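Local coordinates for Lmo2470 protein (Listeria monocytogenes EGD-e, PDB 5HL3), which is an internalin that interacts with the host protein afadin, facilitates basement membrane crossing by the bacterium and binds calcium ions, at residues M80-K85 and R112-P117; D76-E81 and T100-D105; D21-D26 and L51-S56. All blocks are in the same frame, centred on the assembly; numbering follows the deposited sequence.

Contact 1 of 3, residues M80-K85 and R112-P117. With CA (calcium ion), chain D.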
loop_
_atom_site.group_PDB
_atom_site.type_symbol
_atom_site.label_atom_id
_atom_site.label_comp_id
_atom_site.label_asym_id
_atom_site.label_seq_id
_atom_site.Cartn_x
_atom_site.Cartn_y
_atom_site.Cartn_z
HETATM N N MSE A 80 -19.144 4.888 8.903
HETATM C CA MSE A 80 -18.762 3.603 9.472
HETATM C C MSE A 80 -19.421 2.425 8.836
HETATM O O MSE A 80 -18.881 1.336 8.890
HETATM C CB MSE A 80 -19.113 3.602 10.964
HETATM C CG MSE A 80 -18.352 4.708 11.707
HETATM SE SE MSE A 80 -16.388 4.499 11.677
HETATM C CE MSE A 80 -16.387 2.928 12.829
ATOM N N GLU A 81 -20.607 2.609 8.298
ATOM C CA GLU A 81 -21.322 1.564 7.575
ATOM C C GLU A 81 -22.070 2.256 6.477
ATOM O O GLU A 81 -22.587 3.361 6.680
ATOM C CB GLU A 81 -22.356 0.845 8.473
ATOM C CG GLU A 81 -21.830 0.205 9.744
ATOM C CD GLU A 81 -22.973 -0.213 10.650
ATOM O OE1 GLU A 81 -23.876 -0.947 10.188
ATOM O OE2 GLU A 81 -23.040 0.210 11.812
ATOM N N PHE A 82 -22.118 1.650 5.293
ATOM C CA PHE A 82 -22.799 2.241 4.157
ATOM C C PHE A 82 -23.164 1.183 3.144
ATOM O O PHE A 82 -22.504 0.131 3.041
ATOM C CB PHE A 82 -21.940 3.378 3.532
ATOM C CG PHE A 82 -20.578 2.935 3.043
ATOM C CD1 PHE A 82 -19.525 2.768 3.925
ATOM C CD2 PHE A 82 -20.356 2.745 1.686
ATOM C CE1 PHE A 82 -18.278 2.378 3.480
ATOM C CE2 PHE A 82 -19.098 2.383 1.227
ATOM C CZ PHE A 82 -18.066 2.169 2.132
ATOM N N GLY A 83 -24.231 1.471 2.412
ATOM C CA GLY A 83 -24.728 0.582 1.381
ATOM C C GLY A 83 -24.186 0.855 -0.007
ATOM O O GLY A 83 -23.458 1.821 -0.246
ATOM N N ALA A 84 -24.666 0.047 -0.949
ATOM C CA ALA A 84 -24.176 0.082 -2.326
ATOM C C ALA A 84 -24.565 1.331 -3.096
ATOM O O ALA A 84 -23.952 1.623 -4.127
ATOM C CB ALA A 84 -24.651 -1.158 -3.075
ATOM N N LYS A 85 -25.561 2.062 -2.608
ATOM C CA LYS A 85 -26.018 3.272 -3.282
ATOM C C LYS A 85 -25.373 4.559 -2.760
ATOM O O LYS A 85 -25.671 5.647 -3.246
ATOM C CB LYS A 85 -27.548 3.363 -3.265
ATOM C CG LYS A 85 -28.192 2.188 -3.964
ATOM C CD LYS A 85 -29.698 2.312 -3.985
ATOM C CE LYS A 85 -30.352 1.066 -4.543
ATOM N NZ LYS A 85 -31.783 0.967 -4.146
ATOM N N ARG A 112 -17.657 -2.727 -1.664
ATOM C CA ARG A 112 -18.253 -1.415 -1.953
ATOM C C ARG A 112 -17.360 -0.620 -2.897
ATOM O O ARG A 112 -16.170 -0.800 -2.914
ATOM C CB ARG A 112 -18.462 -0.623 -0.657
ATOM C CG ARG A 112 -19.450 -1.209 0.334
ATOM C CD ARG A 112 -20.897 -0.961 -0.081
ATOM N NE ARG A 112 -21.820 -1.559 0.878
ATOM C CZ ARG A 112 -22.278 -2.791 0.832
ATOM N NH1 ARG A 112 -21.977 -3.575 -0.195
ATOM N NH2 ARG A 112 -23.094 -3.243 1.796
ATOM N N ASN A 113 -17.985 0.238 -3.700
ATOM C CA ASN A 113 -17.332 1.107 -4.663
ATOM C C ASN A 113 -17.444 2.555 -4.209
ATOM O O ASN A 113 -18.523 2.977 -3.742
ATOM C CB ASN A 113 -18.057 1.035 -6.009
ATOM C CG ASN A 113 -18.085 -0.345 -6.625
ATOM O OD1 ASN A 113 -17.127 -1.096 -6.594
ATOM N ND2 ASN A 113 -19.165 -0.618 -7.330
ATOM N N LEU A 114 -16.373 3.329 -4.343
ATOM C CA LEU A 114 -16.385 4.747 -3.977
ATOM C C LEU A 114 -15.626 5.580 -4.985
ATOM O O LEU A 114 -14.608 5.132 -5.500
ATOM C CB LEU A 114 -15.693 4.995 -2.617
ATOM C CG LEU A 114 -16.386 4.424 -1.372
ATOM C CD1 LEU A 114 -15.480 4.655 -0.182
ATOM C CD2 LEU A 114 -17.767 5.049 -1.144
ATOM N N SER A 115 -16.119 6.779 -5.291
ATOM C CA SER A 115 -15.353 7.743 -6.085
ATOM C C SER A 115 -14.813 8.841 -5.175
ATOM O O SER A 115 -15.392 9.110 -4.118
ATOM C CB SER A 115 -16.185 8.338 -7.229
ATOM O OG SER A 115 -17.385 8.939 -6.746
ATOM N N LEU A 116 -13.708 9.456 -5.609
ATOM C CA LEU A 116 -13.031 10.518 -4.889
ATOM C C LEU A 116 -13.116 11.800 -5.710
ATOM O O LEU A 116 -12.339 11.992 -6.643
ATOM C CB LEU A 116 -11.573 10.150 -4.566
ATOM C CG LEU A 116 -10.763 11.249 -3.858
ATOM C CD1 LEU A 116 -11.490 11.886 -2.683
ATOM C CD2 LEU A 116 -9.420 10.699 -3.415
ATOM N N PRO A 117 -14.059 12.686 -5.377
ATOM C CA PRO A 117 -14.162 13.955 -6.081
ATOM C C PRO A 117 -12.948 14.843 -5.901
ATOM O O PRO A 117 -12.225 14.716 -4.921
ATOM C CB PRO A 117 -15.374 14.641 -5.402
ATOM C CG PRO A 117 -16.125 13.591 -4.789
ATOM C CD PRO A 117 -15.170 12.517 -4.428
HETATM CA CA CA D . -25.086 -0.998 12.509
HETATM O O HOH W 1 -24.322 -2.143 4.234
HETATM O O HOH W 2 -21.001 -0.074 -4.100
HETATM O O HOH W 3 -22.053 0.412 -6.619
HETATM O O HOH W 4 -26.212 0.764 11.370
HETATM O O HOH W 5 -24.487 0.506 14.406
#
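Arg112 reaches across to the loop 80-85 and gives its NE proton to the carbonyl of Phe82, with NE 2.8 Å from O and the N-H pointing almost straight at it (173°). The oxygen lies in the guanidinium plane, at its edge, while the donor stands somewhat tilted from the carbonyl plane. Water 1 sits at the same edge, accepting from Arg112 NH2 and donating to Phe82 O, so the backbone oxygen is gripped twice. One guanidinium face is met by Ala84 N, 3.7 Å from NE and offset toward the rim.

Before it reaches that carbonyl, the arginine chain passes the Phe82 ring. A bend at chi2 (-77°) sets CD, and the two side chains slide by each other in opposite directions, ring and guanidinium planes 81° apart. Arg112 CB comes within 3.6 Å of Phe82 CE2, and Leu114 CD2 lies 3.8 Å from that same CE2. The ring meets both obliquely.

Further along, two waters join the segments: water 2 between Asn113 N and Ala84 O, water 3 between Asn113 ND2 and the same oxygen, though both bonds to Ala84 O are weak. In the next shell Phe103 meets the Phe82 ring edge-to-face, and Asn113 OD1 is held by Asn134 ND2. Next to Phe82 in the chain, Glu81 takes no part in the Arg112 contact and holds a calcium ion through both carboxylate oxygens, OE1 at 2.6 Å and OE2 at 2.5 Å. Buried aromatic and leucine side chains beneath a polar loop surface, stacked from one turn of the chain to the next, are characteristic of the leucine-rich repeat solenoid of internalins.

Contact 2 of 3, residues D76-E81 and T100-D105. With CA (calcium ion), chain D; CA (calcium ion), chain B.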
loop_
_atom_site.group_PDB
_atom_site.type_symbol
_atom_site.label_atom_id
_atom_site.label_comp_id
_atom_site.label_asym_id
_atom_site.label_seq_id
_atom_site.Cartn_x
_atom_site.Cartn_y
_atom_site.Cartn_z
ATOM N N ASP A 76 -14.810 16.563 11.410
ATOM C CA ASP A 76 -14.666 15.144 11.036
ATOM C C ASP A 76 -15.951 14.576 10.502
ATOM O O ASP A 76 -17.043 14.860 11.036
ATOM C CB ASP A 76 -14.280 14.279 12.238
ATOM C CG ASP A 76 -14.161 12.771 11.851
ATOM O OD1 ASP A 76 -13.201 12.408 11.162
ATOM O OD2 ASP A 76 -15.082 11.961 12.127
ATOM N N VAL A 77 -15.831 13.768 9.455
ATOM C CA VAL A 77 -16.949 12.994 8.912
ATOM C C VAL A 77 -16.470 11.548 8.862
ATOM O O VAL A 77 -15.449 11.263 8.256
ATOM C CB VAL A 77 -17.433 13.467 7.531
ATOM C CG1 VAL A 77 -18.375 12.445 6.894
ATOM C CG2 VAL A 77 -18.163 14.802 7.667
ATOM N N SER A 78 -17.196 10.659 9.528
ATOM C CA SER A 78 -16.866 9.245 9.534
ATOM C C SER A 78 -18.073 8.455 9.071
ATOM O O SER A 78 -19.155 8.571 9.621
ATOM C CB SER A 78 -16.402 8.809 10.920
ATOM O OG SER A 78 -15.150 9.392 11.233
ATOM N N ILE A 79 -17.877 7.665 8.034
ATOM C CA ILE A 79 -18.934 6.813 7.455
ATOM C C ILE A 79 -18.543 5.384 7.828
ATOM O O ILE A 79 -17.696 4.751 7.170
ATOM C CB ILE A 79 -19.081 7.061 5.946
ATOM C CG1 ILE A 79 -19.441 8.543 5.731
ATOM C CG2 ILE A 79 -20.190 6.173 5.378
ATOM C CD1 ILE A 79 -19.092 9.132 4.434
HETATM N N MSE A 80 -19.144 4.888 8.903
HETATM C CA MSE A 80 -18.762 3.603 9.472
HETATM C C MSE A 80 -19.421 2.425 8.836
HETATM O O MSE A 80 -18.881 1.336 8.890
HETATM C CB MSE A 80 -19.113 3.602 10.964
HETATM C CG MSE A 80 -18.352 4.708 11.707
HETATM SE SE MSE A 80 -16.388 4.499 11.677
HETATM C CE MSE A 80 -16.387 2.928 12.829
ATOM N N GLU A 81 -20.607 2.609 8.298
ATOM C CA GLU A 81 -21.322 1.564 7.575
ATOM C C GLU A 81 -22.070 2.256 6.477
ATOM O O GLU A 81 -22.587 3.361 6.680
ATOM C CB GLU A 81 -22.356 0.845 8.473
ATOM C CG GLU A 81 -21.830 0.205 9.744
ATOM C CD GLU A 81 -22.973 -0.213 10.650
ATOM O OE1 GLU A 81 -23.876 -0.947 10.188
ATOM O OE2 GLU A 81 -23.040 0.210 11.812
ATOM N N THR A 100 -11.101 15.940 8.331
ATOM C CA THR A 100 -10.883 14.514 8.119
ATOM C C THR A 100 -12.136 13.865 7.563
ATOM O O THR A 100 -13.251 14.094 8.040
ATOM C CB THR A 100 -10.452 13.794 9.407
ATOM O OG1 THR A 100 -11.458 13.973 10.407
ATOM C CG2 THR A 100 -9.121 14.342 9.908
ATOM N N LEU A 101 -11.936 13.038 6.557
ATOM C CA LEU A 101 -13.001 12.273 5.888
ATOM C C LEU A 101 -12.600 10.820 5.950
ATOM O O LEU A 101 -11.515 10.459 5.460
ATOM C CB LEU A 101 -13.179 12.754 4.460
ATOM C CG LEU A 101 -14.186 11.957 3.626
ATOM C CD1 LEU A 101 -15.597 12.005 4.214
ATOM C CD2 LEU A 101 -14.146 12.508 2.215
ATOM N N PHE A 102 -13.441 10.004 6.555
ATOM C CA PHE A 102 -13.161 8.568 6.755
ATOM C C PHE A 102 -14.310 7.706 6.290
ATOM O O PHE A 102 -15.439 7.885 6.758
ATOM C CB PHE A 102 -12.887 8.325 8.252
ATOM C CG PHE A 102 -12.601 6.887 8.612
ATOM C CD1 PHE A 102 -13.620 6.035 8.960
ATOM C CD2 PHE A 102 -11.292 6.397 8.641
ATOM C CE1 PHE A 102 -13.367 4.716 9.301
ATOM C CE2 PHE A 102 -11.051 5.071 8.982
ATOM C CZ PHE A 102 -12.095 4.240 9.287
ATOM N N PHE A 103 -14.018 6.765 5.397
ATOM C CA PHE A 103 -14.947 5.695 5.035
ATOM C C PHE A 103 -14.332 4.437 5.626
ATOM O O PHE A 103 -13.135 4.165 5.392
ATOM C CB PHE A 103 -15.069 5.482 3.530
ATOM C CG PHE A 103 -16.013 6.421 2.815
ATOM C CD1 PHE A 103 -17.339 6.086 2.619
ATOM C CD2 PHE A 103 -15.545 7.609 2.271
ATOM C CE1 PHE A 103 -18.208 6.930 1.944
ATOM C CE2 PHE A 103 -16.424 8.440 1.581
ATOM C CZ PHE A 103 -17.740 8.093 1.421
ATOM N N ALA A 104 -15.128 3.639 6.333
ATOM C CA ALA A 104 -14.658 2.381 6.862
ATOM C C ALA A 104 -14.327 1.392 5.765
ATOM O O ALA A 104 -14.790 1.509 4.639
ATOM C CB ALA A 104 -15.705 1.774 7.814
ATOM N N ASP A 105 -13.520 0.406 6.146
ATOM C CA ASP A 105 -13.207 -0.771 5.337
ATOM C C ASP A 105 -14.281 -1.807 5.731
ATOM O O ASP A 105 -14.236 -2.347 6.829
ATOM C CB ASP A 105 -11.815 -1.268 5.719
ATOM C CG ASP A 105 -11.381 -2.480 4.943
ATOM O OD1 ASP A 105 -12.183 -3.092 4.202
ATOM O OD2 ASP A 105 -10.174 -2.821 5.153
HETATM CA CA CA D . -25.086 -0.998 12.509
HETATM CA CA CA B . -12.949 -5.135 3.475
HETATM O O HOH W 6 -10.694 -6.078 3.258
HETATM O O HOH W 7 -14.997 -4.726 1.830
HETATM O O HOH W 8 -12.024 -4.560 1.258
HETATM O O HOH W 9 -12.383 -6.177 5.661
HETATM O O HOH W 4 -26.212 0.764 11.370
#
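Val77 N donates to Thr100 O and Phe102 N to Val77 O, and the alternation continues with Ile79 N to Phe102 O and, just past the strand ends, Ala104 N to Ile79 O at 2.9 Å. The directions of strands 76-79 and 100-103 differ by only 4°. Ala104 CB then packs against Met80 O.

Polar side chains meet on the face of Asp76, Ser78 and Thr100, each present in two conformers. In one of them, chi1 of Asp76 (179°) sets CG anti to the backbone N, and the carboxylate beyond it meets Thr100 OG1; the 2.5 Å from OG1 to Asp76 OD1 is doubtfully short. Ser78 OG donates to the syn lone pair of Asp76 OD2.

These are neighbouring strands of the parallel sheet that lines the solenoid of an internalin leucine-rich repeat domain, one strand per turn; strand 50-53 lies beyond 76-79 and strand 127-129 beyond 100-103.

On the face of Val77, Ile79, Leu101 and Phe103 the contacts are apolar. Ile79 CD1 sits over one face of the Phe103 ring, 3.7 Å from its centroid and offset toward the rim, a CH-pi contact; Val77 CG1 lies alongside Leu101 CD1 at 3.9 Å. In a Met-aromatic contact, SE of selenomethionine Met80 approaches Phe102 CE1 obliquely, at 3.8 Å.

Past the C-terminal end of strand 100-103, Asp105 OD1 binds a calcium ion at 2.3 Å, with Pro106 O and Gly108 O as its other protein ligands.

Contact 3 of 3, residues D21-D26 and L51-S56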
loop_
_atom_site.group_PDB
_atom_site.type_symbol
_atom_site.label_atom_id
_atom_site.label_comp_id
_atom_site.label_asym_id
_atom_site.label_seq_id
_atom_site.Cartn_x
_atom_site.Cartn_y
_atom_site.Cartn_z
ATOM N N ASP A 21 -35.166 8.925 5.790
ATOM C CA ASP A 21 -35.263 8.163 7.040
ATOM C C ASP A 21 -33.902 7.835 7.635
ATOM O O ASP A 21 -33.671 8.068 8.823
ATOM C CB ASP A 21 -36.117 6.910 6.853
ATOM C CG ASP A 21 -37.621 7.242 6.621
ATOM O OD1 ASP A 21 -38.093 8.365 6.899
ATOM O OD2 ASP A 21 -38.347 6.349 6.172
ATOM N N GLY A 22 -32.975 7.314 6.825
ATOM C CA GLY A 22 -31.683 6.942 7.321
ATOM C C GLY A 22 -30.854 8.127 7.736
ATOM O O GLY A 22 -30.175 8.084 8.759
ATOM N N LEU A 23 -30.855 9.189 6.930
ATOM C CA LEU A 23 -30.081 10.354 7.291
ATOM C C LEU A 23 -30.609 10.978 8.575
ATOM O O LEU A 23 -29.833 11.382 9.438
ATOM C CB LEU A 23 -30.091 11.401 6.170
ATOM C CG LEU A 23 -29.144 12.584 6.382
ATOM C CD1 LEU A 23 -27.709 12.093 6.333
ATOM C CD2 LEU A 23 -29.382 13.688 5.362
ATOM N N ALA A 24 -31.919 11.075 8.706
ATOM C CA ALA A 24 -32.498 11.668 9.912
ATOM C C ALA A 24 -32.182 10.861 11.155
ATOM O O ALA A 24 -31.890 11.414 12.201
ATOM C CB ALA A 24 -33.988 11.865 9.753
ATOM N N LYS A 25 -32.227 9.537 11.034
ATOM C CA LYS A 25 -31.866 8.644 12.144
ATOM C C LYS A 25 -30.423 8.910 12.583
ATOM O O LYS A 25 -30.147 9.088 13.774
ATOM C CB LYS A 25 -32.053 7.180 11.719
ATOM C CG LYS A 25 -31.459 6.128 12.643
ATOM C CD LYS A 25 -31.898 4.709 12.291
ATOM C CE LYS A 25 -31.104 3.644 13.067
ATOM N NZ LYS A 25 -29.680 3.508 12.604
ATOM N N ASP A 26 -29.505 8.951 11.615
ATOM C CA ASP A 26 -28.098 9.191 11.938
ATOM C C ASP A 26 -27.892 10.601 12.477
ATOM O O ASP A 26 -27.112 10.790 13.405
ATOM C CB ASP A 26 -27.206 8.926 10.733
ATOM C CG ASP A 26 -27.080 7.441 10.412
ATOM O OD1 ASP A 26 -27.715 6.594 11.104
ATOM O OD2 ASP A 26 -26.352 7.144 9.427
ATOM N N LEU A 51 -19.469 14.289 12.586
ATOM C CA LEU A 51 -20.650 13.622 12.096
ATOM C C LEU A 51 -20.297 12.178 11.784
ATOM O O LEU A 51 -19.339 11.906 11.037
ATOM C CB LEU A 51 -21.178 14.264 10.821
ATOM C CG LEU A 51 -21.612 15.722 10.934
ATOM C CD1 LEU A 51 -21.891 16.273 9.567
ATOM C CD2 LEU A 51 -22.797 15.870 11.862
ATOM N N GLY A 52 -21.075 11.259 12.338
ATOM C CA GLY A 52 -20.953 9.832 12.028
ATOM C C GLY A 52 -22.163 9.353 11.251
ATOM O O GLY A 52 -23.284 9.799 11.501
ATOM N N PHE A 53 -21.946 8.417 10.326
ATOM C CA PHE A 53 -23.018 7.819 9.538
ATOM C C PHE A 53 -22.902 6.315 9.567
ATOM O O PHE A 53 -21.803 5.766 9.492
ATOM C CB PHE A 53 -23.027 8.376 8.105
ATOM C CG PHE A 53 -23.279 9.851 8.079
ATOM C CD1 PHE A 53 -24.541 10.345 8.317
ATOM C CD2 PHE A 53 -22.237 10.761 7.961
ATOM C CE1 PHE A 53 -24.783 11.720 8.407
ATOM C CE2 PHE A 53 -22.479 12.135 8.057
ATOM C CZ PHE A 53 -23.752 12.602 8.285
ATOM N N GLU A 54 -24.028 5.647 9.719
ATOM C CA GLU A 54 -24.020 4.177 9.844
ATOM C C GLU A 54 -25.238 3.485 9.275
ATOM O O GLU A 54 -25.273 2.262 9.248
ATOM C CB GLU A 54 -23.857 3.797 11.310
ATOM C CG GLU A 54 -25.048 4.233 12.152
ATOM C CD GLU A 54 -25.038 3.753 13.598
ATOM O OE1 GLU A 54 -23.991 3.239 14.050
ATOM O OE2 GLU A 54 -26.104 3.935 14.242
ATOM N N THR A 55 -26.219 4.224 8.777
ATOM C CA THR A 55 -27.453 3.604 8.236
ATOM C C THR A 55 -27.249 3.415 6.737
ATOM O O THR A 55 -27.066 4.383 5.976
ATOM C CB THR A 55 -28.698 4.426 8.589
ATOM O OG1 THR A 55 -28.807 4.463 10.024
ATOM C CG2 THR A 55 -29.962 3.777 8.062
ATOM N N SER A 56 -27.330 2.154 6.316
ATOM C CA SER A 56 -26.941 1.780 4.941
ATOM C C SER A 56 -27.957 2.080 3.847
ATOM O O SER A 56 -27.672 1.819 2.676
ATOM C CB SER A 56 -26.488 0.325 4.904
ATOM O OG SER A 56 -25.233 0.193 5.561
HETATM O O HOH W 10 -28.049 5.690 13.708
HETATM O O HOH W 11 -24.912 8.966 13.553
#
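Asp26, on the helix, receives most of the hydrogen bonds from the turn that follows strand 50-53. Its OD2 accepts two backbone N-H groups: Thr55 N, 3.0 Å away, comes in on the syn lone pair, and Glu54 N, 2.8 Å away, stands above the carboxylate plane, 51° out of it. The other oxygen, OD1, takes the hydroxyl of Thr55, with OG1 2.6 Å distant on the syn side and out of plane. Three donors thus fix the rotation of this buried carboxylate. Thr55 OG1 in turn accepts from Lys25 NZ at 2.9 Å in one of two lysine conformers, where chi4 (-72°) places NZ beside it.

Charges gather at this polar edge. In that conformer long salt bridges, both of 4.0 Å, link Lys25 NZ to Glu54 OE2 and, within the helix, to Asp26 OD1. Water 10 joins NZ and the two acidic oxygens, and the lysine and this water probably ease the repulsion between the carboxylates. Water 11 donates to both Asp26 O and Gly52 O.

Apolar contacts are fewer. Leu23 CD1 meets Phe53 CE1 obliquely at 3.6 Å, and Thr55 CG2 rests on Gly22 CA at 3.7 Å, where the helix backbone comes close to the turn.

The contact joins helix 21-26 and strand 51-53, whose axes come within 9.0 Å at 135°. They belong to helix 21-30, in the N-terminal cap region of the internalin, and to strand 50-53. Helix 60-63 adds Met63 against both Leu23 and Phe53, while strand 50-53, outermost in the solenoid sheet, pairs on with strand 76-79.

In the fold
Contacts 1 and 2 both start from the chain around Met80 and Glu81: contact 2 is its sheet part, contact 1 the loop that follows. They meet in the core, where Leu114 CD1 lies 3.5 Å from Phe103 CG. Contact 3 stands at the N-terminal end, and its strand joins contact 2's sheet through bonds that probably run from Phe53 N to Ser78 O and from Met80 N to Phe53 O. Backbone pairing dominates contact 2, one arginine-carbonyl bond beside a buried phenylalanine ring contact 1, and a carboxylate capturing loop N-H groups contact 3. Contacts 2 and 3 are partly buried, each with a polar margin; contact 1 is mostly buried.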